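Local coordinates for uncharacterized protein (Legionella pneumophila subsp. pneumophila, PDB 5L1A) that is of unknown function but forms the helical, DUF5638-family part of a longer protein predicted to carry a transmembrane helix, at residues 21-26 with 37-42. Sequence-based numbering, arbitrary orientation.
Sequences QLNQFF and QQLNQI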
ATOM      1  N   GLN A  21      -1.949  -9.647   3.553  1.00 16.71           N
ATOM      2  CA  GLN A  21      -1.266  -9.221   4.767  1.00 19.23           C
ATOM      3  C   GLN A  21      -2.005  -8.078   5.455  1.00 19.85           C
ATOM      4  O   GLN A  21      -2.027  -8.012   6.689  1.00 22.04           O
ATOM      5  CB  GLN A  21       0.168  -8.808   4.443  1.00 20.11           C
ATOM      6  CG  GLN A  21       0.995  -8.459   5.659  1.00 21.83           C
ATOM      7  CD  GLN A  21       1.149  -9.630   6.601  1.00 22.41           C
ATOM      8  OE1 GLN A  21       1.921 -10.550   6.341  1.00 22.42           O
ATOM      9  NE2 GLN A  21       0.404  -9.608   7.700  1.00 22.95           N
ATOM     10  N   LEU A  22      -2.616  -7.180   4.681  1.00 14.86           N
ATOM     11  CA  LEU A  22      -3.403  -6.110   5.280  1.00 16.60           C
ATOM     12  C   LEU A  22      -4.620  -6.667   6.005  1.00 19.07           C
ATOM     13  O   LEU A  22      -4.923  -6.247   7.127  1.00 23.30           O
ATOM     14  CB  LEU A  22      -3.829  -5.103   4.212  1.00 18.27           C
ATOM     15  CG  LEU A  22      -3.018  -3.810   4.110  1.00 19.47           C
ATOM     16  CD1 LEU A  22      -3.611  -2.884   3.060  1.00 19.46           C
ATOM     17  CD2 LEU A  22      -2.922  -3.105   5.460  1.00 20.75           C
ATOM     18  N   ASN A  23      -5.326  -7.615   5.382  1.00 18.97           N
ATOM     19  CA  ASN A  23      -6.483  -8.221   6.037  1.00 20.12           C
ATOM     20  C   ASN A  23      -6.083  -8.912   7.334  1.00 21.10           C
ATOM     21  O   ASN A  23      -6.776  -8.789   8.349  1.00 23.90           O
ATOM     22  CB  ASN A  23      -7.172  -9.214   5.099  1.00 20.71           C
ATOM     23  CG  ASN A  23      -7.725  -8.558   3.851  1.00 20.46           C
ATOM     24  OD1 ASN A  23      -7.821  -7.334   3.768  1.00 20.01           O
ATOM     25  ND2 ASN A  23      -8.100  -9.373   2.873  1.00 21.39           N
ATOM     26  N   GLN A  24      -4.963  -9.639   7.320  1.00 17.32           N
ATOM     27  CA  GLN A  24      -4.549 -10.381   8.507  1.00 18.07           C
ATOM     28  C   GLN A  24      -4.112  -9.450   9.632  1.00 17.63           C
ATOM     29  O   GLN A  24      -4.228  -9.811  10.808  1.00 18.41           O
ATOM     30  CB  GLN A  24      -3.431 -11.361   8.152  1.00 18.44           C
ATOM     31  CG  GLN A  24      -3.871 -12.481   7.224  1.00 20.54           C
ATOM     32  CD  GLN A  24      -2.730 -13.397   6.832  1.00 27.28           C
ATOM     33  OE1 GLN A  24      -1.560 -13.018   6.912  1.00 30.99           O
ATOM     34  NE2 GLN A  24      -3.062 -14.611   6.409  1.00 29.42           N
ATOM     35  N   PHE A  25      -3.603  -8.262   9.296  1.00 16.62           N
ATOM     36  CA  PHE A  25      -3.326  -7.255  10.317  1.00 16.45           C
ATOM     37  C   PHE A  25      -4.581  -6.933  11.117  1.00 16.84           C
ATOM     38  O   PHE A  25      -4.569  -6.950  12.354  1.00 17.38           O
ATOM     39  CB  PHE A  25      -2.775  -5.980   9.672  1.00 15.62           C
ATOM     40  CG  PHE A  25      -1.329  -6.070   9.264  1.00 15.45           C
ATOM     41  CD1 PHE A  25      -0.466  -6.961   9.880  1.00 16.15           C
ATOM     42  CD2 PHE A  25      -0.832  -5.246   8.263  1.00 14.83           C
ATOM     43  CE1 PHE A  25       0.865  -7.037   9.505  1.00 16.26           C
ATOM     44  CE2 PHE A  25       0.498  -5.316   7.880  1.00 14.85           C
ATOM     45  CZ  PHE A  25       1.348  -6.214   8.501  1.00 15.57           C
ATOM     46  N   PHE A  26      -5.677  -6.639  10.423  1.00 22.69           N
ATOM     47  CA  PHE A  26      -6.931  -6.214  11.037  1.00 24.07           C
ATOM     48  C   PHE A  26      -7.944  -7.341  10.860  1.00 29.84           C
ATOM     49  O   PHE A  26      -8.812  -7.298   9.987  1.00 35.08           O
ATOM     50  CB  PHE A  26      -7.411  -4.915  10.411  1.00 20.65           C
ATOM     51  CG  PHE A  26      -6.328  -3.892  10.241  1.00 17.83           C
ATOM     52  CD1 PHE A  26      -5.926  -3.103  11.309  1.00 18.10           C
ATOM     53  CD2 PHE A  26      -5.708  -3.720   9.017  1.00 16.43           C
ATOM     54  CE1 PHE A  26      -4.930  -2.164  11.156  1.00 18.80           C
ATOM     55  CE2 PHE A  26      -4.708  -2.782   8.856  1.00 17.06           C
ATOM     56  CZ  PHE A  26      -4.318  -2.002   9.927  1.00 18.22           C
ATOM     57  N   GLN A  37     -13.517   1.572   5.052  1.00 14.22           N
ATOM     58  CA  GLN A  37     -13.493   2.393   3.846  1.00 14.37           C
ATOM     59  C   GLN A  37     -12.095   2.934   3.579  1.00 15.32           C
ATOM     60  O   GLN A  37     -11.669   3.028   2.423  1.00 15.77           O
ATOM     61  CB  GLN A  37     -14.501   3.536   3.957  1.00 15.43           C
ATOM     62  CG  GLN A  37     -15.943   3.081   4.011  1.00 18.85           C
ATOM     63  CD  GLN A  37     -16.393   2.378   2.743  1.00 25.33           C
ATOM     64  OE1 GLN A  37     -16.030   2.773   1.633  1.00 30.54           O
ATOM     65  NE2 GLN A  37     -17.189   1.327   2.903  1.00 24.54           N
ATOM     66  N   GLN A  38     -11.367   3.292   4.639  1.00 14.19           N
ATOM     67  CA  GLN A  38      -9.989   3.738   4.466  1.00 12.57           C
ATOM     68  C   GLN A  38      -9.087   2.578   4.062  1.00 12.12           C
ATOM     69  O   GLN A  38      -8.190   2.742   3.226  1.00 12.15           O
ATOM     70  CB  GLN A  38      -9.491   4.399   5.751  1.00 12.43           C
ATOM     71  CG  GLN A  38     -10.292   5.631   6.142  1.00 13.29           C
ATOM     72  CD  GLN A  38      -9.929   6.154   7.517  1.00 16.02           C
ATOM     73  OE1 GLN A  38      -9.505   5.397   8.390  1.00 15.59           O
ATOM     74  NE2 GLN A  38     -10.093   7.456   7.717  1.00 17.65           N
ATOM     75  N   LEU A  39      -9.319   1.396   4.640  1.00 11.54           N
ATOM     76  CA  LEU A  39      -8.568   0.211   4.245  1.00 10.99           C
ATOM     77  C   LEU A  39      -8.805  -0.127   2.777  1.00 12.51           C
ATOM     78  O   LEU A  39      -7.855  -0.407   2.035  1.00 13.44           O
ATOM     79  CB  LEU A  39      -8.951  -0.969   5.138  1.00 13.82           C
ATOM     80  CG  LEU A  39      -8.324  -2.316   4.779  1.00 15.15           C
ATOM     81  CD1 LEU A  39      -6.812  -2.247   4.906  1.00 15.14           C
ATOM     82  CD2 LEU A  39      -8.889  -3.420   5.652  1.00 15.46           C
ATOM     83  N   ASN A  40     -10.068  -0.103   2.340  1.00 11.70           N
ATOM     84  CA  ASN A  40     -10.375  -0.376   0.941  1.00 11.92           C
ATOM     85  C   ASN A  40      -9.817   0.700   0.022  1.00 11.87           C
ATOM     86  O   ASN A  40      -9.450   0.405  -1.120  1.00 11.76           O
ATOM     87  CB  ASN A  40     -11.886  -0.498   0.741  1.00 16.85           C
ATOM     88  CG  ASN A  40     -12.428  -1.832   1.204  1.00 21.65           C
ATOM     89  OD1 ASN A  40     -12.421  -2.808   0.455  1.00 25.94           O
ATOM     90  ND2 ASN A  40     -12.906  -1.880   2.441  1.00 20.69           N
ATOM     91  N   GLN A  41      -9.762   1.946   0.492  1.00 12.07           N
ATOM     92  CA  GLN A  41      -9.171   3.013  -0.307  1.00 12.19           C
ATOM     93  C   GLN A  41      -7.685   2.764  -0.538  1.00 11.40           C
ATOM     94  O   GLN A  41      -7.177   2.968  -1.648  1.00 11.45           O
ATOM     95  CB  GLN A  41      -9.403   4.356   0.389  1.00 12.69           C
ATOM     96  CG  GLN A  41      -8.946   5.587  -0.376  1.00 13.14           C
ATOM     97  CD  GLN A  41      -9.299   6.877   0.352  1.00 13.83           C
ATOM     98  OE1 GLN A  41      -9.078   7.007   1.558  1.00 13.57           O
ATOM     99  NE2 GLN A  41      -9.861   7.831  -0.377  1.00 14.84           N
ATOM    100  N   ILE A  42      -6.978   2.309   0.497  1.00 13.26           N
ATOM    101  CA  ILE A  42      -5.556   2.011   0.366  1.00 12.19           C
ATOM    102  C   ILE A  42      -5.334   0.895  -0.645  1.00 12.52           C
ATOM    103  O   ILE A  42      -4.476   0.998  -1.531  1.00 12.66           O
ATOM    104  CB  ILE A  42      -4.956   1.651   1.738  1.00 12.96           C
ATOM    105  CG1 ILE A  42      -4.716   2.916   2.565  1.00 13.21           C
ATOM    106  CG2 ILE A  42      -3.671   0.867   1.565  1.00 13.07           C
ATOM    107  CD1 ILE A  42      -3.730   3.880   1.930  1.00 12.22           C
TER
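L22 and L39 meet near the loop end of an antiparallel helical hairpin, formed by helices 8-25 and 33-51 of this all-helical domain. The two short segments run at 163° to one another with their axes 11.6 Å apart, a wide spacing that is bridged by leucine side chains reaching in from both helices. L39 buries the most surface of any residue here: its CG is anti to the backbone N (chi1 176°), and CD1 is carried over the isobutyl group of L22, 3.7 Å from L22 CD1 and 4.0 Å from L22 CD2. The two leucine side chains lie alongside one another, pointing opposite ways, whereas I42, one turn after L39, comes across L22 roughly perpendicular to it and sets its CG2 4.0 Å from L22 CD1. Around this tight apolar centre, I70 of helix 56-77 also packs on L22, F69 on I42, and F106 of helix 97-110 on L39, so this face of the hairpin joins the core of the helical bundle.

The solvent side is much looser. There the exposed N23 OD1 comes no nearer than 4.5 Å to L39 CD2; the same oxygen accepts a hydrogen bond from K43 NZ, a polar link between the same two helices. Where helix 8-25 ends, the rings of F26 and F35 stack edge-to-face, and L22 CD2 lies in the plane of the F26 ring, at its edge.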